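Local coordinates for STIL N-terminal domain-containing protein (Trichoplax adhaerens, PDB 5OI9) that probably acts in centriole assembly, this N-terminal domain being the part that, as in STIL relatives, is likely to bind the centrosomal protein CEP85, at residues G75-N78 with R84-I87; L39-T44 with L166-H171. All blocks are in the same frame, centred on the assembly; numbering follows the deposited sequence.

Contact 1 (G75-N78 with R84-I87); sequences GSLN and RVII
Leu77 overlaps the end of Ile87, whose CD1 methyl comes alongside CB, CG and CD1 of the leucine, with Leu77 CG and CD1 each 3.7 Å from Ile87 CD1. The two residues form a non-hydrogen-bonded pair of the antiparallel hairpin made by strands 69-79 and 85-97, and both side chains stand on the same face of the sheet. Ile87 reaches its neighbour by folding back: chi1 sets CG1 beside its own backbone N and chi2 (-58°) then turns CD1 toward the other strand instead of extending the chain. Nearer the start of the same strand, the CG1 methyl of Val85 comes within 4.1 Å of Leu77 CG. Ile41 and Leu39 of strand 39-44 cover this apolar face at Ile87 and Val85, which are buried, and Leu166 touches Leu77, which stays partly exposed at the margin.

The backbone grip comes from the next pair, Asn78 and Ile86, a hydrogen-bonded pair. Asn78 N donates to Ile86 O and Ile86 N returns the bond to Asn78 O, both at 2.8 Å and both close to straight. Beside this reciprocal pair of hydrogen bonds, CA-H...O contacts run from Ile87 CA to Ser76 O and from Val85 CA to Asn78 O (3.5 Å), so Asn78 O receives both a strong and a weak donor. On the reverse face the Asn78 amide leans back along its own strand, where ND2 makes a weak hydrogen bond to Ser76 OG at 3.4 Å, while Ile86 turns its far end away from Asn78 and onto Thr40 and Asp42.

The hairpin is therefore two-sided: one face is aliphatic, the reverse face is mixed, with Ser76 and Asn78 beside Ile86, and short, nearly linear backbone bonds fix the register of the two strands.

Contact 2 (L39-T44 with L166-H171); sequences LTIDIT and LSLKIH
Ile41 and Leu168 meet end to end, methyl against methyl, with Ile41 CD1 3.8 Å from Leu168 CD2. Two residues further along each strand, Ile43 and Ile170 do the same, their CD1 atoms 3.7 Å apart. The backbones stay well separated, the CA atoms of Ile41 and Leu168 lying 9.8 Å from each other, and no hydrogen bond passes between the segments.

The two isoleucines of 39-44 reach across in different ways. Ile43 is extended, with chi2 at 180° carrying CD1 straight out to Ile170, which is equally extended. Ile41 is bent at chi2 (-65°), which swings CD1 aside to lie nearer CD2 of Leu168 than CD1, the latter 4.2 Å away. In Leu168, chi1 of -177° swings the fork away from the backbone N, and both its methyls come near Ile41 CD1.

All four side chains are buried. Ile120 of strand 118-126 touches both Leu168 and Ile170, and Val185 of strand 180-192 also packs on Ile170, while Ile89 of strand 85-97 touches Ile41. The alternate residues Thr40 and Asp42 turn the other way, to Gln347 and Arg345.

Alternating apolar residues that meet by their ends, without backbone bonding, are typical of the hydrophobic core between two layers of beta-strands packed face to face.

Both contacts draw on the same mixed sheet, and strand 39-44 runs parallel to strand 85-97 as its neighbour, so the two meet directly. Ile87 N lies 2.9 Å from Thr40 O and Ile87 O 3.0 Å from Asp42 N, distances that suit probable backbone hydrogen bonds. Contact 1 joins strands adjacent in sequence and in the sheet, is only partly buried, and combines main-chain bonding with apolar packing. Contact 2 is wholly buried, spans more than a hundred residues of chain, and rests on side chains alone. Ile87 thus belongs to the apolar face of contact 1 and also borders the buried core of contact 2.

Contact 1 (G75-N78 with R84-I87)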
loop_
_atom_site.group_PDB
_atom_site.type_symbol
_atom_site.label_atom_id
_atom_site.label_comp_id
_atom_site.label_asym_id
_atom_site.label_seq_id
_atom_site.Cartn_x
_atom_site.Cartn_y
_atom_site.Cartn_z
ATOM N N GLY A 75 -7.289 -7.604 -6.465
ATOM C CA GLY A 75 -7.808 -7.563 -5.115
ATOM C C GLY A 75 -8.162 -6.149 -4.700
ATOM O O GLY A 75 -7.978 -5.191 -5.453
ATOM N N SER A 76 -8.681 -6.042 -3.481
ATOM C CA SER A 76 -8.984 -4.759 -2.869
ATOM C C SER A 76 -8.306 -4.689 -1.509
ATOM O O SER A 76 -8.122 -5.706 -0.837
ATOM C CB SER A 76 -10.496 -4.549 -2.719
ATOM O OG SER A 76 -11.061 -5.551 -1.893
ATOM N N LEU A 77 -7.932 -3.475 -1.114
ATOM C CA LEU A 77 -7.261 -3.232 0.157
ATOM C C LEU A 77 -8.280 -2.707 1.161
ATOM O O LEU A 77 -8.925 -1.683 0.915
ATOM C CB LEU A 77 -6.108 -2.244 -0.027
ATOM C CG LEU A 77 -5.215 -1.963 1.184
ATOM C CD1 LEU A 77 -3.775 -1.772 0.738
ATOM C CD2 LEU A 77 -5.696 -0.734 1.943
ATOM N N ASN A 78 -8.415 -3.403 2.289
ATOM C CA ASN A 78 -9.391 -3.063 3.314
ATOM C C ASN A 78 -8.706 -2.948 4.668
ATOM O O ASN A 78 -7.747 -3.672 4.955
ATOM C CB ASN A 78 -10.518 -4.105 3.375
ATOM C CG ASN A 78 -11.111 -4.404 2.006
ATOM O OD1 ASN A 78 -11.846 -3.592 1.443
ATOM N ND2 ASN A 78 -10.793 -5.578 1.464
ATOM N N ARG A 84 -6.001 -2.657 10.834
ATOM C CA ARG A 84 -5.498 -3.950 10.381
ATOM C C ARG A 84 -5.760 -4.103 8.887
ATOM O O ARG A 84 -6.913 -4.072 8.445
ATOM C CB ARG A 84 -6.147 -5.090 11.165
ATOM C CG ARG A 84 -5.979 -6.457 10.528
ATOM C CD ARG A 84 -6.194 -7.573 11.535
ATOM N NE ARG A 84 -5.181 -7.555 12.586
ATOM C CZ ARG A 84 -4.877 -8.602 13.348
ATOM N NH1 ARG A 84 -5.503 -9.757 13.170
ATOM N NH2 ARG A 84 -3.939 -8.495 14.280
ATOM N N VAL A 85 -4.691 -4.277 8.116
ATOM C CA VAL A 85 -4.765 -4.267 6.660
ATOM C C VAL A 85 -5.016 -5.679 6.154
ATOM O O VAL A 85 -4.313 -6.623 6.538
ATOM C CB VAL A 85 -3.478 -3.687 6.051
ATOM C CG1 VAL A 85 -3.592 -3.634 4.539
ATOM C CG2 VAL A 85 -3.198 -2.309 6.619
ATOM N N ILE A 86 -6.013 -5.822 5.283
ATOM C CA ILE A 86 -6.362 -7.091 4.658
ATOM C C ILE A 86 -6.506 -6.865 3.160
ATOM O O ILE A 86 -7.158 -5.904 2.734
ATOM C CB ILE A 86 -7.665 -7.676 5.236
ATOM C CG1 ILE A 86 -7.508 -7.974 6.729
ATOM C CG2 ILE A 86 -8.072 -8.934 4.476
ATOM C CD1 ILE A 86 -8.736 -8.590 7.361
ATOM N N ILE A 87 -5.900 -7.742 2.365
ATOM C CA ILE A 87 -6.056 -7.733 0.914
ATOM C C ILE A 87 -7.038 -8.838 0.546
ATOM O O ILE A 87 -6.801 -10.013 0.848
ATOM C CB ILE A 87 -4.711 -7.927 0.196
ATOM C CG1 ILE A 87 -3.677 -6.918 0.701
ATOM C CG2 ILE A 87 -4.887 -7.807 -1.312
ATOM C CD1 ILE A 87 -4.099 -5.479 0.532
#

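Contact 2 (L39-T44 with L166-H171)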
loop_
_atom_site.group_PDB
_atom_site.type_symbol
_atom_site.label_atom_id
_atom_site.label_comp_id
_atom_site.label_asym_id
_atom_site.label_seq_id
_atom_site.Cartn_x
_atom_site.Cartn_y
_atom_site.Cartn_z
ATOM N N LEU A 39 0.112 -8.750 7.876
ATOM C CA LEU A 39 -0.621 -8.523 6.635
ATOM C C LEU A 39 -1.420 -9.780 6.309
ATOM O O LEU A 39 -0.849 -10.871 6.194
ATOM C CB LEU A 39 0.329 -8.170 5.489
ATOM C CG LEU A 39 -0.318 -7.938 4.121
ATOM C CD1 LEU A 39 -1.265 -6.749 4.170
ATOM C CD2 LEU A 39 0.736 -7.745 3.036
ATOM N N THR A 40 -2.734 -9.629 6.168
ATOM C CA THR A 40 -3.637 -10.743 5.914
ATOM C C THR A 40 -4.038 -10.757 4.445
ATOM O O THR A 40 -4.398 -9.715 3.885
ATOM C CB THR A 40 -4.881 -10.644 6.800
ATOM O OG1 THR A 40 -4.514 -10.862 8.169
ATOM C CG2 THR A 40 -5.936 -11.667 6.391
ATOM N N ILE A 41 -3.977 -11.933 3.825
ATOM C CA ILE A 41 -4.373 -12.130 2.435
ATOM C C ILE A 41 -5.488 -13.168 2.405
ATOM O O ILE A 41 -5.308 -14.288 2.901
ATOM C CB ILE A 41 -3.190 -12.587 1.565
ATOM C CG1 ILE A 41 -1.970 -11.686 1.780
ATOM C CG2 ILE A 41 -3.583 -12.626 0.093
ATOM C CD1 ILE A 41 -2.164 -10.254 1.339
ATOM N N ASP A 42 -6.632 -12.806 1.828
ATOM C CA ASP A 42 -7.737 -13.734 1.604
ATOM C C ASP A 42 -7.912 -13.932 0.103
ATOM O O ASP A 42 -8.100 -12.960 -0.634
ATOM C CB ASP A 42 -9.036 -13.219 2.227
ATOM C CG ASP A 42 -8.986 -13.185 3.742
ATOM O OD1 ASP A 42 -8.238 -13.990 4.335
ATOM O OD2 ASP A 42 -9.699 -12.355 4.342
ATOM N N ILE A 43 -7.851 -15.186 -0.342
ATOM C CA ILE A 43 -7.920 -15.541 -1.757
ATOM C C ILE A 43 -9.082 -16.504 -1.947
ATOM O O ILE A 43 -9.112 -17.573 -1.328
ATOM C CB ILE A 43 -6.611 -16.180 -2.249
ATOM C CG1 ILE A 43 -5.403 -15.342 -1.826
ATOM C CG2 ILE A 43 -6.637 -16.358 -3.762
ATOM C CD1 ILE A 43 -4.083 -15.929 -2.274
ATOM N N THR A 44 -10.026 -16.141 -2.812
ATOM C CA THR A 44 -11.185 -16.996 -3.025
ATOM C C THR A 44 -10.817 -18.209 -3.869
ATOM O O THR A 44 -9.957 -18.146 -4.753
ATOM C CB THR A 44 -12.319 -16.227 -3.708
ATOM O OG1 THR A 44 -11.949 -15.922 -5.060
ATOM C CG2 THR A 44 -12.616 -14.938 -2.958
ATOM N N LEU A 166 2.919 -1.238 -0.927
ATOM C CA LEU A 166 3.235 -2.660 -0.864
ATOM C C LEU A 166 3.218 -3.254 -2.264
ATOM O O LEU A 166 2.473 -2.803 -3.139
ATOM C CB LEU A 166 2.263 -3.417 0.052
ATOM C CG LEU A 166 0.762 -3.261 -0.190
ATOM C CD1 LEU A 166 0.236 -4.361 -1.100
ATOM C CD2 LEU A 166 0.017 -3.249 1.134
ATOM N N SER A 167 4.061 -4.264 -2.468
ATOM C CA SER A 167 4.115 -5.007 -3.722
ATOM C C SER A 167 3.940 -6.482 -3.401
ATOM O O SER A 167 4.772 -7.071 -2.705
ATOM C CB SER A 167 5.431 -4.762 -4.465
ATOM O OG SER A 167 5.480 -5.520 -5.659
ATOM N N LEU A 168 2.862 -7.069 -3.909
ATOM C CA LEU A 168 2.453 -8.424 -3.570
ATOM C C LEU A 168 2.480 -9.291 -4.820
ATOM O O LEU A 168 2.004 -8.870 -5.879
ATOM C CB LEU A 168 1.051 -8.413 -2.950
ATOM C CG LEU A 168 0.444 -9.720 -2.446
ATOM C CD1 LEU A 168 1.171 -10.206 -1.200
ATOM C CD2 LEU A 168 -1.039 -9.530 -2.168
ATOM N N LYS A 169 3.039 -10.494 -4.696
ATOM C CA LYS A 169 3.129 -11.439 -5.802
ATOM C C LYS A 169 2.718 -12.818 -5.309
ATOM O O LYS A 169 2.802 -13.118 -4.116
ATOM C CB LYS A 169 4.546 -11.490 -6.394
ATOM C CG LYS A 169 5.071 -10.148 -6.875
ATOM C CD LYS A 169 6.550 -10.222 -7.217
ATOM C CE LYS A 169 6.797 -11.080 -8.446
ATOM N NZ LYS A 169 6.225 -10.459 -9.673
ATOM N N ILE A 170 2.273 -13.661 -6.241
ATOM C CA ILE A 170 1.844 -15.019 -5.921
ATOM C C ILE A 170 2.460 -15.988 -6.921
ATOM O O ILE A 170 2.420 -15.750 -8.132
ATOM C CB ILE A 170 0.308 -15.154 -5.917
ATOM C CG1 ILE A 170 -0.293 -14.326 -4.781
ATOM C CG2 ILE A 170 -0.101 -16.613 -5.764
ATOM C CD1 ILE A 170 -1.795 -14.415 -4.692
ATOM N N HIS A 171 3.039 -17.072 -6.408
ATOM C CA HIS A 171 3.471 -18.215 -7.205
ATOM C C HIS A 171 2.544 -19.386 -6.913
ATOM O O HIS A 171 2.323 -19.730 -5.745
ATOM C CB HIS A 171 4.916 -18.609 -6.889
ATOM C CG HIS A 171 5.925 -17.549 -7.204
ATOM N ND1 HIS A 171 7.178 -17.525 -6.633
ATOM C CD2 HIS A 171 5.871 -16.482 -8.035
ATOM C CE1 HIS A 171 7.852 -16.487 -7.095
ATOM N NE2 HIS A 171 7.081 -15.838 -7.948
#